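Local coordinates for protein peroxisomal acyl-CoA oxidase 1A (PDB 2FON) that probably catalyses the FAD-dependent oxidation of acyl-CoA thioesters to enoyl-CoA, with oxygen as electron acceptor, in peroxisomal fatty-acid beta-oxidation, at residues R304-V308 with T396-K400; L357-Y361 with L622-F626; T407-E412 with L432-V437; C425-L429 with G634-G638. All blocks are in the same frame, centred on the assembly; numbering follows the deposited sequence.

How the contacts relate
From the N-terminal side, helix 297-328 opens contact 1 at 304-308, and helix 347-380 opens contact 2 at 357-361. Contact 1 closes first, on helix 389-417, so these two cross. Further along that helix, 407-412 opens contact 3. The next loop opens contact 4 at 425-429 before helix 429-436 closes contact 3, and contacts 3 and 4 therefore cross and touch. Contact 2 closes at 622-626, with the whole of contact 3 between its ends, and contact 4 closes last at 634-638, crossing contact 2. Contacts 1 and 3 knit the C-alpha1 helices together; contacts 2 and 4 join them to the C-terminal region.

Contact 1: R304-V308 with T396-K400; sequences RQSIV and TAGLK
Two near-parallel helices of the all-helical C-alpha1 domain meet here, with R304, I307 and V308 of helix 297-328 touching T396, A397, L399 and K400 of helix 389-417. The axes of the two short segments cross at 22° and approach to 9.4 Å. The stem of R304 lies across T396 at about a right angle, CB of R304 being 3.7 Å from CB of T396. A bend at chi2 (-69°) then carries the guanidinium past the threonine, which sits at its edge, until CA of A397 lies over one of its faces. One turn on, I307 CG2 rests 3.8 Å from K400 CG, while V308 CG2 approaches L399 O at 4.1 Å. The methylenes of K400 thus serve as an apolar surface. T396 OG1 is hydrogen-bonded back into its own helix, to A392 O and H393 O. The side chain of I307 is about 4 Å from that of E443, the predicted proton acceptor. The pair is therefore held mainly by hydrocarbon stems, and the buried lysine ammonium is met by the backbone oxygens of A439 and G444 and the amide oxygen of N446, residues on either side of E443 in sequence.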
loop_
_atom_site.group_PDB
_atom_site.type_symbol
_atom_site.label_atom_id
_atom_site.label_comp_id
_atom_site.label_asym_id
_atom_site.label_seq_id
_atom_site.Cartn_x
_atom_site.Cartn_y
_atom_site.Cartn_z
ATOM N N ARG B 304 -16.955 -7.126 15.182
ATOM C CA ARG B 304 -15.716 -7.689 14.701
ATOM C C ARG B 304 -15.997 -8.757 13.621
ATOM O O ARG B 304 -15.355 -8.764 12.568
ATOM C CB ARG B 304 -14.894 -8.292 15.838
ATOM C CG ARG B 304 -14.637 -7.406 17.026
ATOM C CD ARG B 304 -13.715 -6.284 16.692
ATOM N NE ARG B 304 -13.232 -5.529 17.854
ATOM C CZ ARG B 304 -12.889 -6.055 19.041
ATOM N NH1 ARG B 304 -12.958 -7.384 19.241
ATOM N NH2 ARG B 304 -12.446 -5.241 20.013
ATOM N N GLN B 305 -16.950 -9.654 13.871
ATOM C CA GLN B 305 -17.283 -10.705 12.918
ATOM C C GLN B 305 -17.542 -10.063 11.568
ATOM O O GLN B 305 -16.966 -10.436 10.551
ATOM C CB GLN B 305 -18.524 -11.486 13.391
ATOM C CG GLN B 305 -18.940 -12.661 12.489
ATOM C CD GLN B 305 -19.758 -12.220 11.269
ATOM O OE1 GLN B 305 -20.589 -11.291 11.361
ATOM N NE2 GLN B 305 -19.529 -12.883 10.123
ATOM N N SER B 306 -18.418 -9.071 11.590
ATOM C CA SER B 306 -18.837 -8.368 10.412
ATOM C C SER B 306 -17.643 -7.776 9.671
ATOM O O SER B 306 -17.570 -7.840 8.445
ATOM C CB SER B 306 -19.822 -7.292 10.825
ATOM O OG SER B 306 -19.995 -6.374 9.788
ATOM N N ILE B 307 -16.698 -7.214 10.409
ATOM C CA ILE B 307 -15.489 -6.679 9.789
ATOM C C ILE B 307 -14.585 -7.789 9.182
ATOM O O ILE B 307 -13.979 -7.607 8.119
ATOM C CB ILE B 307 -14.712 -5.772 10.784
ATOM C CG1 ILE B 307 -15.429 -4.437 10.916
ATOM C CG2 ILE B 307 -13.301 -5.525 10.284
ATOM C CD1 ILE B 307 -15.233 -3.682 12.295
ATOM N N VAL B 308 -14.470 -8.924 9.861
ATOM C CA VAL B 308 -13.720 -10.025 9.271
ATOM C C VAL B 308 -14.397 -10.477 7.992
ATOM O O VAL B 308 -13.738 -10.737 7.013
ATOM C CB VAL B 308 -13.548 -11.227 10.197
ATOM C CG1 VAL B 308 -12.834 -12.302 9.446
ATOM C CG2 VAL B 308 -12.765 -10.846 11.452
ATOM N N THR B 396 -11.495 -12.191 18.974
ATOM C CA THR B 396 -11.994 -11.292 17.965
ATOM C C THR B 396 -11.059 -10.117 17.716
ATOM O O THR B 396 -10.903 -9.691 16.577
ATOM C CB THR B 396 -13.437 -10.829 18.181
ATOM O OG1 THR B 396 -13.653 -10.469 19.545
ATOM C CG2 THR B 396 -14.406 -11.919 17.853
ATOM N N ALA B 397 -10.379 -9.598 18.729
ATOM C CA ALA B 397 -9.492 -8.442 18.447
ATOM C C ALA B 397 -8.390 -8.855 17.474
ATOM O O ALA B 397 -8.106 -8.164 16.485
ATOM C CB ALA B 397 -8.884 -7.880 19.723
ATOM N N GLY B 398 -7.804 -10.013 17.770
ATOM C CA GLY B 398 -6.689 -10.580 17.052
ATOM C C GLY B 398 -7.052 -10.900 15.646
ATOM O O GLY B 398 -6.282 -10.587 14.725
ATOM N N LEU B 399 -8.222 -11.493 15.468
ATOM C CA LEU B 399 -8.678 -11.804 14.132
ATOM C C LEU B 399 -9.002 -10.585 13.260
ATOM O O LEU B 399 -8.710 -10.587 12.019
ATOM C CB LEU B 399 -9.860 -12.749 14.195
ATOM C CG LEU B 399 -9.405 -14.157 14.564
ATOM C CD1 LEU B 399 -10.533 -15.110 14.486
ATOM C CD2 LEU B 399 -8.306 -14.636 13.658
ATOM N N LYS B 400 -9.611 -9.558 13.859
ATOM C CA LYS B 400 -9.890 -8.328 13.100
ATOM C C LYS B 400 -8.578 -7.753 12.618
ATOM O O LYS B 400 -8.416 -7.417 11.441
ATOM C CB LYS B 400 -10.599 -7.297 14.004
ATOM C CG LYS B 400 -11.142 -6.016 13.377
ATOM C CD LYS B 400 -10.006 -5.054 13.081
ATOM C CE LYS B 400 -10.436 -3.574 13.024
ATOM N NZ LYS B 400 -9.217 -2.676 12.786
#

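Contact 2: L357-Y361 with L622-F626; sequences LASAY and LVDAF
L357, V623 and F626 form the apolar centre of this contact between helix 347-380 and the weakly bonded helix around 622-624 with the residues after it. The L357 side chain crosses V623 at about a right angle and brings CD1 to 3.8 Å from V623 CG1. The same methyl lies 4.3 Å from F626 CZ, and the methyl of A360, nearly one turn further along the same helix as L357, also approaches that ring carbon. All these groups are buried. M315 and V319 of helix 297-328 close in around A360 and L357.

Outward from this core the Y361 ring passes F626 obliquely, the planes inclined at 39° and the centroids 5.7 Å apart, with the nearest approach between the CE1 carbons of Y361 and F626. W44 of helix 37-45 meets Y361 edge-to-face and also packs on F626, making a cluster of three aromatics. With CG of Y361 anti to its carbonyl carbon (chi1 -78°), the ring extends from the helix towards the 622-626 backbone.

At the polar edge, Y361 OH donates to L622 O at 2.7 Å. The bond lies in the carbonyl plane, on a lone pair, with a C=O...O angle of 134°. The hydroxyl is flanked by A625 CB at 3.5 Å and by L622 CD2. D624, directed away, forms salt bridges to R30 and R324. The arrangement is a hydrophobic helix-packing interface in which a tyrosine hydroxyl donates a hydrogen bond to a backbone carbonyl of the facing segment, here joining the C-alpha1 helices to the C-terminal helical region.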
loop_
_atom_site.group_PDB
_atom_site.type_symbol
_atom_site.label_atom_id
_atom_site.label_comp_id
_atom_site.label_asym_id
_atom_site.label_seq_id
_atom_site.Cartn_x
_atom_site.Cartn_y
_atom_site.Cartn_z
ATOM N N LEU B 357 -5.403 -15.599 -2.711
ATOM C CA LEU B 357 -6.534 -16.479 -2.948
ATOM C C LEU B 357 -6.799 -17.381 -1.733
ATOM O O LEU B 357 -7.869 -17.315 -1.100
ATOM C CB LEU B 357 -6.175 -17.303 -4.129
ATOM C CG LEU B 357 -7.161 -18.135 -4.907
ATOM C CD1 LEU B 357 -8.604 -17.751 -4.677
ATOM C CD2 LEU B 357 -6.745 -17.920 -6.335
ATOM N N ALA B 358 -5.808 -18.200 -1.380
ATOM C CA ALA B 358 -5.840 -18.983 -0.157
ATOM C C ALA B 358 -6.346 -18.173 1.004
ATOM O O ALA B 358 -7.224 -18.654 1.723
ATOM C CB ALA B 358 -4.496 -19.521 0.159
ATOM N N SER B 359 -5.829 -16.958 1.207
ATOM C CA SER B 359 -6.282 -16.137 2.342
ATOM C C SER B 359 -7.792 -15.768 2.291
ATOM O O SER B 359 -8.448 -15.677 3.322
ATOM C CB SER B 359 -5.451 -14.857 2.460
ATOM O OG SER B 359 -4.108 -15.113 2.843
ATOM N N ALA B 360 -8.339 -15.560 1.098
ATOM C CA ALA B 360 -9.741 -15.185 0.977
ATOM C C ALA B 360 -10.619 -16.332 1.428
ATOM O O ALA B 360 -11.645 -16.114 2.111
ATOM C CB ALA B 360 -10.072 -14.820 -0.440
ATOM N N TYR B 361 -10.247 -17.568 1.044
ATOM C CA TYR B 361 -10.995 -18.727 1.552
ATOM C C TYR B 361 -10.727 -18.905 3.073
ATOM O O TYR B 361 -11.664 -19.105 3.843
ATOM C CB TYR B 361 -10.736 -19.962 0.720
ATOM C CG TYR B 361 -11.480 -20.037 -0.609
ATOM C CD1 TYR B 361 -11.051 -19.342 -1.724
ATOM C CD2 TYR B 361 -12.605 -20.837 -0.746
ATOM C CE1 TYR B 361 -11.744 -19.402 -2.953
ATOM C CE2 TYR B 361 -13.310 -20.938 -1.973
ATOM C CZ TYR B 361 -12.861 -20.211 -3.071
ATOM O OH TYR B 361 -13.556 -20.317 -4.269
ATOM N N LEU B 622 -11.885 -20.956 -9.291
ATOM C CA LEU B 622 -12.081 -20.618 -7.866
ATOM C C LEU B 622 -12.420 -19.188 -7.580
ATOM O O LEU B 622 -12.862 -18.894 -6.509
ATOM C CB LEU B 622 -10.869 -20.955 -7.012
ATOM C CG LEU B 622 -10.475 -22.411 -6.859
ATOM C CD1 LEU B 622 -8.994 -22.559 -6.446
ATOM C CD2 LEU B 622 -11.398 -23.071 -5.870
ATOM N N VAL B 623 -12.138 -18.276 -8.480
ATOM C CA VAL B 623 -12.531 -16.875 -8.252
ATOM C C VAL B 623 -13.869 -16.594 -8.985
ATOM O O VAL B 623 -14.653 -15.714 -8.580
ATOM C CB VAL B 623 -11.421 -15.882 -8.614
ATOM C CG1 VAL B 623 -10.176 -16.166 -7.766
ATOM C CG2 VAL B 623 -11.053 -15.992 -10.129
ATOM N N ASP B 624 -14.137 -17.383 -10.024
ATOM C CA ASP B 624 -15.464 -17.469 -10.557
ATOM C C ASP B 624 -16.440 -17.857 -9.448
ATOM O O ASP B 624 -17.638 -17.551 -9.607
ATOM C CB ASP B 624 -15.561 -18.475 -11.736
ATOM C CG ASP B 624 -14.850 -17.984 -13.047
ATOM O OD1 ASP B 624 -14.514 -16.782 -13.240
ATOM O OD2 ASP B 624 -14.613 -18.836 -13.912
ATOM N N ALA B 625 -15.972 -18.485 -8.343
ATOM C CA ALA B 625 -16.914 -19.029 -7.295
ATOM C C ALA B 625 -17.501 -17.940 -6.394
ATOM O O ALA B 625 -18.512 -18.126 -5.723
ATOM C CB ALA B 625 -16.253 -20.073 -6.446
ATOM N N PHE B 626 -16.838 -16.790 -6.371
ATOM C CA PHE B 626 -17.301 -15.626 -5.591
ATOM C C PHE B 626 -18.589 -15.031 -6.196
ATOM O O PHE B 626 -19.281 -14.196 -5.581
ATOM C CB PHE B 626 -16.203 -14.540 -5.609
ATOM C CG PHE B 626 -14.842 -14.997 -5.128
ATOM C CD1 PHE B 626 -14.699 -15.944 -4.144
ATOM C CD2 PHE B 626 -13.707 -14.398 -5.603
ATOM C CE1 PHE B 626 -13.428 -16.289 -3.687
ATOM C CE2 PHE B 626 -12.436 -14.739 -5.124
ATOM C CZ PHE B 626 -12.302 -15.666 -4.184
#

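Contact 3: T407-E412 with L432-V437; sequences TADGIE and LFAVYV
T407 and Y436 make the closest packing of this contact. The T407 methyl CG2 sits over one face of the tyrosine ring in a CH-pi contact, 3.7 Å from the centroid and 26° off the ring normal. It is placed there by standing anti to the backbone N, while OG1 of T407 turns back to T403 O in its own helix. Next to it, I411 forks between two aromatic residues: its CG2 lies 3.8 Å from F433 CB, and its CD1 at the same distance from Y436 CB. The side chain of I411 crosses Y436 at about a right angle and F433 more obliquely. F433 CE1 comes edge-on to A408 O at 3.7 Å, and A408 CB meets V437 CG2 at 4.0 Å.

These contacts join the C-terminal part of helix 389-417 to helix 429-436 as an antiparallel pair, with 165° between the axes of the two segments. The connection that turns the chain round includes the FAD-pocket residues G419 and G420, and the V437 side chain is about 8 Å from a bound FAD.

Packing is looser where F433 passes the E412 backbone, with CD1 of F433 4.2 Å from E412 N, and at L432, which is partly exposed and brings CG to 4.3 Å from I411 CG2. The E412 carboxylate is drawn into salt bridges with R415 and K416. The second subunit covers F433 and E412 with its F248 and V437, and its R415 packs on V437, while Y423 OH of that subunit hydrogen-bonds to A434 O.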
loop_
_atom_site.group_PDB
_atom_site.type_symbol
_atom_site.label_atom_id
_atom_site.label_comp_id
_atom_site.label_asym_id
_atom_site.label_seq_id
_atom_site.Cartn_x
_atom_site.Cartn_y
_atom_site.Cartn_z
ATOM N N THR B 407 -5.377 -8.183 4.392
ATOM C CA THR B 407 -6.210 -7.758 3.286
ATOM C C THR B 407 -5.691 -6.439 2.699
ATOM O O THR B 407 -5.398 -6.356 1.496
ATOM C CB THR B 407 -7.746 -7.797 3.660
ATOM O OG1 THR B 407 -8.142 -9.155 3.934
ATOM C CG2 THR B 407 -8.656 -7.182 2.558
ATOM N N ALA B 408 -5.507 -5.418 3.516
ATOM C CA ALA B 408 -4.884 -4.181 2.979
ATOM C C ALA B 408 -3.578 -4.456 2.228
ATOM O O ALA B 408 -3.385 -4.021 1.130
ATOM C CB ALA B 408 -4.662 -3.136 4.074
ATOM N N ASP B 409 -2.695 -5.233 2.797
ATOM C CA ASP B 409 -1.500 -5.584 2.084
ATOM C C ASP B 409 -1.753 -6.378 0.822
ATOM O O ASP B 409 -1.058 -6.177 -0.139
ATOM C CB ASP B 409 -0.657 -6.439 2.967
ATOM C CG ASP B 409 0.142 -5.663 3.980
ATOM O OD1 ASP B 409 0.064 -4.399 4.110
ATOM O OD2 ASP B 409 0.868 -6.403 4.686
ATOM N N GLY B 410 -2.718 -7.297 0.855
ATOM C CA GLY B 410 -3.086 -8.093 -0.297
ATOM C C GLY B 410 -3.678 -7.378 -1.509
ATOM O O GLY B 410 -3.513 -7.824 -2.686
ATOM N N ILE B 411 -4.394 -6.288 -1.259
ATOM C CA ILE B 411 -5.005 -5.562 -2.358
ATOM C C ILE B 411 -3.869 -4.750 -3.048
ATOM O O ILE B 411 -3.779 -4.776 -4.274
ATOM C CB ILE B 411 -6.181 -4.666 -1.868
ATOM C CG1 ILE B 411 -7.291 -5.498 -1.272
ATOM C CG2 ILE B 411 -6.737 -3.752 -2.966
ATOM C CD1 ILE B 411 -8.188 -4.649 -0.405
ATOM N N GLU B 412 -2.975 -4.091 -2.307
ATOM C CA GLU B 412 -1.814 -3.456 -2.964
ATOM C C GLU B 412 -0.945 -4.408 -3.768
ATOM O O GLU B 412 -0.389 -4.027 -4.826
ATOM C CB GLU B 412 -0.914 -2.711 -1.984
ATOM C CG GLU B 412 0.210 -1.831 -2.651
ATOM C CD GLU B 412 -0.150 -1.068 -3.998
ATOM O OE1 GLU B 412 -1.344 -0.707 -4.268
ATOM O OE2 GLU B 412 0.810 -0.822 -4.804
ATOM N N LEU B 432 -10.473 0.205 -4.694
ATOM C CA LEU B 432 -10.708 -0.848 -3.769
ATOM C C LEU B 432 -9.720 -0.785 -2.597
ATOM O O LEU B 432 -10.070 -1.238 -1.512
ATOM C CB LEU B 432 -10.634 -2.183 -4.459
ATOM C CG LEU B 432 -10.973 -3.404 -3.612
ATOM C CD1 LEU B 432 -12.395 -3.276 -3.236
ATOM C CD2 LEU B 432 -10.751 -4.703 -4.415
ATOM N N PHE B 433 -8.495 -0.285 -2.834
ATOM C CA PHE B 433 -7.512 -0.110 -1.782
ATOM C C PHE B 433 -7.804 1.132 -0.938
ATOM O O PHE B 433 -7.787 1.083 0.279
ATOM C CB PHE B 433 -6.121 -0.026 -2.379
ATOM C CG PHE B 433 -5.044 0.276 -1.379
ATOM C CD1 PHE B 433 -4.604 -0.705 -0.491
ATOM C CD2 PHE B 433 -4.485 1.521 -1.319
ATOM C CE1 PHE B 433 -3.625 -0.435 0.440
ATOM C CE2 PHE B 433 -3.486 1.836 -0.378
ATOM C CZ PHE B 433 -3.053 0.867 0.493
ATOM N N ALA B 434 -8.054 2.256 -1.596
ATOM C CA ALA B 434 -8.451 3.454 -0.897
ATOM C C ALA B 434 -9.657 3.247 0.012
ATOM O O ALA B 434 -9.600 3.621 1.219
ATOM C CB ALA B 434 -8.698 4.595 -1.860
ATOM N N VAL B 435 -10.739 2.696 -0.544
ATOM C CA VAL B 435 -11.908 2.358 0.289
ATOM C C VAL B 435 -11.569 1.336 1.393
ATOM O O VAL B 435 -12.149 1.380 2.444
ATOM C CB VAL B 435 -13.085 1.656 -0.486
ATOM C CG1 VAL B 435 -14.190 1.296 0.500
ATOM C CG2 VAL B 435 -13.653 2.514 -1.537
ATOM N N TYR B 436 -10.682 0.398 1.151
ATOM C CA TYR B 436 -10.535 -0.656 2.125
ATOM C C TYR B 436 -9.757 -0.249 3.344
ATOM O O TYR B 436 -10.071 -0.636 4.481
ATOM C CB TYR B 436 -9.838 -1.905 1.561
ATOM C CG TYR B 436 -9.931 -2.970 2.598
ATOM C CD1 TYR B 436 -11.173 -3.521 2.912
ATOM C CD2 TYR B 436 -8.799 -3.348 3.376
ATOM C CE1 TYR B 436 -11.292 -4.450 3.902
ATOM C CE2 TYR B 436 -8.915 -4.294 4.375
ATOM C CZ TYR B 436 -10.167 -4.838 4.631
ATOM O OH TYR B 436 -10.340 -5.790 5.603
ATOM N N VAL B 437 -8.700 0.499 3.084
ATOM C CA VAL B 437 -7.661 0.704 4.061
ATOM C C VAL B 437 -8.073 1.262 5.458
ATOM O O VAL B 437 -7.526 0.801 6.465
ATOM C CB VAL B 437 -6.456 1.379 3.429
ATOM C CG1 VAL B 437 -6.613 2.879 3.463
ATOM C CG2 VAL B 437 -5.145 0.823 4.118
#

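Contact 4: C425-L429 with G634-G638; sequences CSSGL and GSILG
S426 and S427 run alongside S635, I636 and L637, and the CB atoms of S426 and S427 are each touched by an aliphatic branch of the other loop, although that of S427 points away overall. I636 places CD1 beside the S426 side chain, 3.7 Å from both CB and OG of that serine. L637 points towards the facing loop and rests its CD1 3.7 Å from S427 CB. The hydroxyl of S427 is turned to other partners, L424 O and G422 O, and it also takes a weak bond from L429 N, where helix 429-436 starts just after its N-cap residue G428.

Between the two aliphatic contacts, the backbones are tied directly. I636 N donates to S426 O at 2.9 Å in an almost straight bond (171°), approaching nearly in line with the carbonyl. Alongside, S635 OG stands anti to its backbone N (chi1 -175°) and is directed at S427 O, although the modelled spacing is too short to be trusted in detail. The two backbones come nearest where G428, at positive phi, faces S635, the CA atoms of G428 and S635 lying 4.4 Å apart. G634, also at positive phi, breaks off helix 630-633 just before.

The side chain of L637 is about 9 Å from a bound FAD and packs on H421 and Y325. One clear bond, from I636 N to a carbonyl, thus joins the loops near the cofactor; two small apolar contacts flank it, and the serine contact remains doubtful in detail.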
loop_
_atom_site.group_PDB
_atom_site.type_symbol
_atom_site.label_atom_id
_atom_site.label_comp_id
_atom_site.label_asym_id
_atom_site.label_seq_id
_atom_site.Cartn_x
_atom_site.Cartn_y
_atom_site.Cartn_z
ATOM N N CYS B 425 -7.179 3.945 -12.674
ATOM C CA CYS B 425 -8.462 3.874 -11.988
ATOM C C CYS B 425 -9.382 2.800 -12.550
ATOM O O CYS B 425 -9.865 1.990 -11.786
ATOM C CB CYS B 425 -9.145 5.231 -11.914
ATOM S SG CYS B 425 -8.247 6.337 -10.812
ATOM N N SER B 426 -9.555 2.715 -13.863
ATOM C CA SER B 426 -10.504 1.786 -14.454
ATOM C C SER B 426 -10.179 0.295 -14.244
ATOM O O SER B 426 -10.916 -0.598 -14.701
ATOM C CB SER B 426 -10.662 2.080 -15.969
ATOM O OG SER B 426 -9.525 1.608 -16.707
ATOM N N SER B 427 -9.061 0.013 -13.578
ATOM C CA SER B 427 -8.707 -1.362 -13.238
ATOM C C SER B 427 -9.470 -1.832 -12.032
ATOM O O SER B 427 -9.610 -3.035 -11.848
ATOM C CB SER B 427 -7.237 -1.473 -12.912
ATOM O OG SER B 427 -6.968 -0.842 -11.699
ATOM N N GLY B 428 -9.926 -0.897 -11.193
ATOM C CA GLY B 428 -10.693 -1.249 -10.015
ATOM C C GLY B 428 -9.871 -1.345 -8.763
ATOM O O GLY B 428 -10.370 -1.135 -7.662
ATOM N N LEU B 429 -8.583 -1.613 -8.889
ATOM C CA LEU B 429 -7.799 -1.795 -7.679
ATOM C C LEU B 429 -7.482 -0.549 -6.903
ATOM O O LEU B 429 -7.437 -0.574 -5.689
ATOM C CB LEU B 429 -6.560 -2.576 -8.009
ATOM C CG LEU B 429 -7.006 -3.958 -8.506
ATOM C CD1 LEU B 429 -6.012 -4.555 -9.500
ATOM C CD2 LEU B 429 -7.099 -4.796 -7.277
ATOM N N GLY B 634 -16.342 -3.657 -11.154
ATOM C CA GLY B 634 -15.900 -2.439 -11.901
ATOM C C GLY B 634 -14.414 -2.392 -12.270
ATOM O O GLY B 634 -13.702 -1.436 -11.920
ATOM N N SER B 635 -13.930 -3.469 -12.889
ATOM C CA SER B 635 -12.549 -3.638 -13.275
ATOM C C SER B 635 -12.517 -3.993 -14.759
ATOM O O SER B 635 -13.060 -5.021 -15.211
ATOM C CB SER B 635 -11.933 -4.850 -12.535
ATOM O OG SER B 635 -10.507 -5.020 -12.776
ATOM N N ILE B 636 -11.830 -3.195 -15.540
ATOM C CA ILE B 636 -11.698 -3.617 -16.881
ATOM C C ILE B 636 -10.759 -4.808 -16.860
ATOM O O ILE B 636 -10.992 -5.789 -17.604
ATOM C CB ILE B 636 -11.297 -2.466 -17.753
ATOM C CG1 ILE B 636 -12.474 -1.474 -17.819
ATOM C CG2 ILE B 636 -10.848 -2.964 -19.124
ATOM C CD1 ILE B 636 -12.154 -0.240 -18.463
ATOM N N LEU B 637 -9.798 -4.836 -15.930
ATOM C CA LEU B 637 -8.846 -5.957 -15.963
ATOM C C LEU B 637 -9.473 -7.271 -15.513
ATOM O O LEU B 637 -8.942 -8.335 -15.802
ATOM C CB LEU B 637 -7.513 -5.687 -15.224
ATOM C CG LEU B 637 -6.782 -4.387 -15.564
ATOM C CD1 LEU B 637 -5.481 -4.174 -14.757
ATOM C CD2 LEU B 637 -6.526 -4.357 -17.062
ATOM N N GLY B 638 -10.600 -7.221 -14.820
ATOM C CA GLY B 638 -11.132 -8.439 -14.272
ATOM C C GLY B 638 -12.470 -8.734 -14.876
ATOM O O GLY B 638 -13.265 -9.452 -14.293
#